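Local coordinates for uncharacterized protein AF_0941 (Archaeoglobus fulgidus, PDB 1YOZ), which is of unknown function, an all-helical archaeal protein of the AF0941-like family whose assembly contains two copies of the chain, at residues I6-D11 and R40-E45. Residues are numbered along the deposited sequence; the frame is centred on the assembly and turned at random.
Sequences INSFLD and RSDCEE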
ATOM      1  N   ILE B   6       1.854   6.049  -5.851  1.00 15.14           N
ATOM      2  CA  ILE B   6       2.598   7.064  -5.164  1.00 14.03           C
ATOM      3  C   ILE B   6       2.051   7.281  -3.726  1.00 14.42           C
ATOM      4  O   ILE B   6       0.849   7.396  -3.522  1.00 14.43           O
ATOM      5  CB  ILE B   6       2.574   8.411  -5.992  1.00 15.24           C
ATOM      6  CG1 ILE B   6       3.359   8.247  -7.312  1.00 14.70           C
ATOM      7  CG2 ILE B   6       3.103   9.547  -5.176  1.00 13.90           C
ATOM      8  CD1 ILE B   6       3.192   9.412  -8.353  1.00 17.49           C
ATOM      9  N   ASN B   7       2.955   7.299  -2.733  1.00 12.83           N
ATOM     10  CA  ASN B   7       2.651   7.633  -1.361  1.00 12.55           C
ATOM     11  C   ASN B   7       3.975   7.936  -0.682  1.00 12.98           C
ATOM     12  O   ASN B   7       4.721   7.019  -0.295  1.00 11.80           O
ATOM     13  CB  ASN B   7       1.931   6.451  -0.643  1.00 14.44           C
ATOM     14  CG  ASN B   7       1.489   6.796   0.746  1.00 11.25           C
ATOM     15  OD1 ASN B   7       2.011   7.720   1.361  1.00 15.03           O
ATOM     16  ND2 ASN B   7       0.575   5.990   1.300  1.00 14.06           N
ATOM     17  N   SER B   8       4.265   9.239  -0.601  1.00 14.43           N
ATOM     18  CA  SER B   8       5.515   9.766  -0.091  1.00 15.35           C
ATOM     19  C   SER B   8       5.653   9.509   1.389  1.00 16.08           C
ATOM     20  O   SER B   8       6.744   9.184   1.838  1.00 15.81           O
ATOM     21  CB  SER B   8       5.586  11.268  -0.385  1.00 15.51           C
ATOM     22  OG  SER B   8       5.729  11.440  -1.808  1.00 15.08           O
ATOM     23  N   PHE B   9       4.549   9.601   2.130  1.00 15.46           N
ATOM     24  CA  PHE B   9       4.638   9.368   3.575  1.00 16.79           C
ATOM     25  C   PHE B   9       5.039   7.931   3.859  1.00 16.40           C
ATOM     26  O   PHE B   9       5.980   7.656   4.669  1.00 16.87           O
ATOM     27  CB  PHE B   9       3.343   9.706   4.314  1.00 16.79           C
ATOM     28  CG  PHE B   9       3.436   9.516   5.794  1.00 19.23           C
ATOM     29  CD1 PHE B   9       3.920  10.541   6.612  1.00 18.73           C
ATOM     30  CD2 PHE B   9       3.054   8.307   6.381  1.00 20.61           C
ATOM     31  CE1 PHE B   9       4.042  10.359   7.990  1.00 19.91           C
ATOM     32  CE2 PHE B   9       3.189   8.105   7.754  1.00 17.76           C
ATOM     33  CZ  PHE B   9       3.667   9.130   8.562  1.00 17.96           C
ATOM     34  N   LEU B  10       4.345   7.018   3.193  1.00 16.67           N
ATOM     35  CA  LEU B  10       4.634   5.582   3.331  1.00 16.75           C
ATOM     36  C   LEU B  10       6.083   5.255   2.997  1.00 16.62           C
ATOM     37  O   LEU B  10       6.766   4.582   3.758  1.00 16.43           O
ATOM     38  CB  LEU B  10       3.643   4.746   2.503  1.00 16.97           C
ATOM     39  CG  LEU B  10       3.879   3.229   2.530  1.00 18.43           C
ATOM     40  CD1 LEU B  10       3.571   2.611   3.866  1.00 16.68           C
ATOM     41  CD2 LEU B  10       3.061   2.644   1.428  1.00 16.59           C
ATOM     42  N   ASP B  11       6.603   5.798   1.900  1.00 17.23           N
ATOM     43  CA  ASP B  11       7.983   5.505   1.541  1.00 17.13           C
ATOM     44  C   ASP B  11       8.977   6.105   2.536  1.00 17.86           C
ATOM     45  O   ASP B  11       9.952   5.449   2.901  1.00 15.18           O
ATOM     46  CB  ASP B  11       8.326   6.004   0.130  1.00 17.36           C
ATOM     47  CG  ASP B  11       7.664   5.190  -0.977  1.00 18.05           C
ATOM     48  OD1 ASP B  11       7.507   3.939  -0.902  1.00 21.22           O
ATOM     49  OD2 ASP B  11       7.300   5.823  -1.958  1.00 19.85           O
ATOM     50  N   ARG B  40      -0.903  16.397  -0.215  1.00 19.76           N
ATOM     51  CA  ARG B  40      -1.269  17.367  -1.287  1.00 21.17           C
ATOM     52  C   ARG B  40      -0.286  17.270  -2.461  1.00 21.71           C
ATOM     53  O   ARG B  40      -0.720  17.246  -3.628  1.00 21.37           O
ATOM     54  CB  ARG B  40      -1.282  18.841  -0.818  1.00 20.71           C
ATOM     55  CG  ARG B  40      -2.383  19.240   0.108  1.00 25.55           C
ATOM     56  CD  ARG B  40      -2.272  20.758   0.444  1.00 26.26           C
ATOM     57  NE  ARG B  40      -3.014  21.026   1.678  1.00 32.89           N
ATOM     58  CZ  ARG B  40      -2.474  21.299   2.866  1.00 33.88           C
ATOM     59  NH1 ARG B  40      -1.157  21.367   3.023  1.00 35.92           N
ATOM     60  NH2 ARG B  40      -3.266  21.536   3.903  1.00 36.48           N
ATOM     61  N   SER B  41       1.030  17.244  -2.170  1.00 20.64           N
ATOM     62  CA  SER B  41       1.990  17.144  -3.258  1.00 22.49           C
ATOM     63  C   SER B  41       1.883  15.853  -4.036  1.00 21.64           C
ATOM     64  O   SER B  41       2.113  15.849  -5.240  1.00 20.85           O
ATOM     65  CB  SER B  41       3.453  17.338  -2.823  1.00 22.91           C
ATOM     66  OG  SER B  41       3.711  16.705  -1.594  1.00 29.61           O
ATOM     67  N   ASP B  42       1.578  14.746  -3.334  1.00 20.12           N
ATOM     68  CA  ASP B  42       1.331  13.468  -3.984  1.00 17.91           C
ATOM     69  C   ASP B  42       0.161  13.524  -4.945  1.00 17.35           C
ATOM     70  O   ASP B  42       0.271  13.027  -6.072  1.00 18.04           O
ATOM     71  CB  ASP B  42       1.054  12.371  -2.939  1.00 17.65           C
ATOM     72  CG  ASP B  42       2.326  11.847  -2.285  1.00 18.40           C
ATOM     73  OD1 ASP B  42       3.467  12.261  -2.684  1.00 13.57           O
ATOM     74  OD2 ASP B  42       2.178  11.002  -1.375  1.00 18.51           O
ATOM     75  N   CYS B  43      -0.966  14.090  -4.509  1.00 16.53           N
ATOM     76  CA  CYS B  43      -2.136  14.208  -5.420  1.00 17.86           C
ATOM     77  C   CYS B  43      -1.738  14.923  -6.704  1.00 18.26           C
ATOM     78  O   CYS B  43      -2.134  14.522  -7.804  1.00 20.28           O
ATOM     79  CB  CYS B  43      -3.233  14.989  -4.749  1.00 16.26           C
ATOM     80  SG  CYS B  43      -4.059  13.978  -3.454  1.00 19.91           S
ATOM     81  N   GLU B  44      -0.984  16.005  -6.532  1.00 19.38           N
ATOM     82  CA  GLU B  44      -0.523  16.789  -7.701  1.00 20.89           C
ATOM     83  C   GLU B  44       0.387  15.967  -8.578  1.00 20.02           C
ATOM     84  O   GLU B  44       0.215  15.981  -9.776  1.00 22.17           O
ATOM     85  CB  GLU B  44       0.163  18.088  -7.298  1.00 19.58           C
ATOM     86  CG  GLU B  44       0.743  18.854  -8.556  1.00 25.33           C
ATOM     87  CD  GLU B  44       1.373  20.158  -8.168  1.00 29.39           C
ATOM     88  OE1 GLU B  44       2.356  20.105  -7.364  1.00 29.46           O
ATOM     89  OE2 GLU B  44       0.869  21.211  -8.646  1.00 25.64           O
ATOM     90  N   GLU B  45       1.358  15.233  -8.012  1.00 21.45           N
ATOM     91  CA  GLU B  45       2.215  14.366  -8.863  1.00 21.72           C
ATOM     92  C   GLU B  45       1.365  13.365  -9.648  1.00 22.12           C
ATOM     93  O   GLU B  45       1.548  13.155 -10.882  1.00 21.60           O
ATOM     94  CB  GLU B  45       3.284  13.604  -8.030  1.00 22.42           C
ATOM     95  CG  GLU B  45       4.175  12.790  -8.905  1.00 24.93           C
ATOM     96  CD  GLU B  45       5.441  12.221  -8.220  1.00 28.31           C
ATOM     97  OE1 GLU B  45       5.626  12.387  -6.980  1.00 29.97           O
ATOM     98  OE2 GLU B  45       6.244  11.591  -8.960  1.00 30.30           O
TER
HETATM   99  O   HOH W   1       2.280  11.174   1.450  1.00 16.44           O
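Asp42 reaches from helix 32-51 to the first turn of helix 8-18 and grips Ser8 with both carboxylate oxygens. OD2 takes the backbone N-H of Ser8 in a nearly straight bond (N to OD2 2.8 Å), met on the syn side and close to the carboxylate plane. OD1 takes the hydroxyl of the same residue on its syn lone pair, with Ser8 OG 2.6 Å from Asp42 OD1. That hydroxyl is turned anti to its own carbonyl carbon (chi1 -69°), which keeps OG beside the backbone N, and the two donors therefore face the carboxylate as a pair. A water adds a further link: it accepts from Phe9 N and donates to Asp42 OD2, giving that oxygen a second partner. Two amides of the opening turn are thus served by one acidic side chain from another helix, directly and through water. This negative group at a helix N-terminus should interact favourably with the helix dipole. The cap itself is local: Asn7, the N-cap residue, accepts from Leu10 N through OD1 at 3.0 Å, the donor standing well above the carbonyl plane, while its ND2 is bonded to Tyr5 OH. Ile6 covers one face of the carboxylate: its CG2, anti to the backbone N, lies over the plane, 3.7 Å from Asp42 OD1. The other branch of Ile6 runs on to Glu45, the two side chains crossing at about a right angle. There Ile6 CD1 sits against the end of the extended Glu45 chain, 3.6 Å from Glu45 CG and as close to its carboxylate carbon CD. Beyond it, Glu45 OE2 is hydrogen-bonded to His2 of the second subunit, and Met3 of that subunit packs on Ile6.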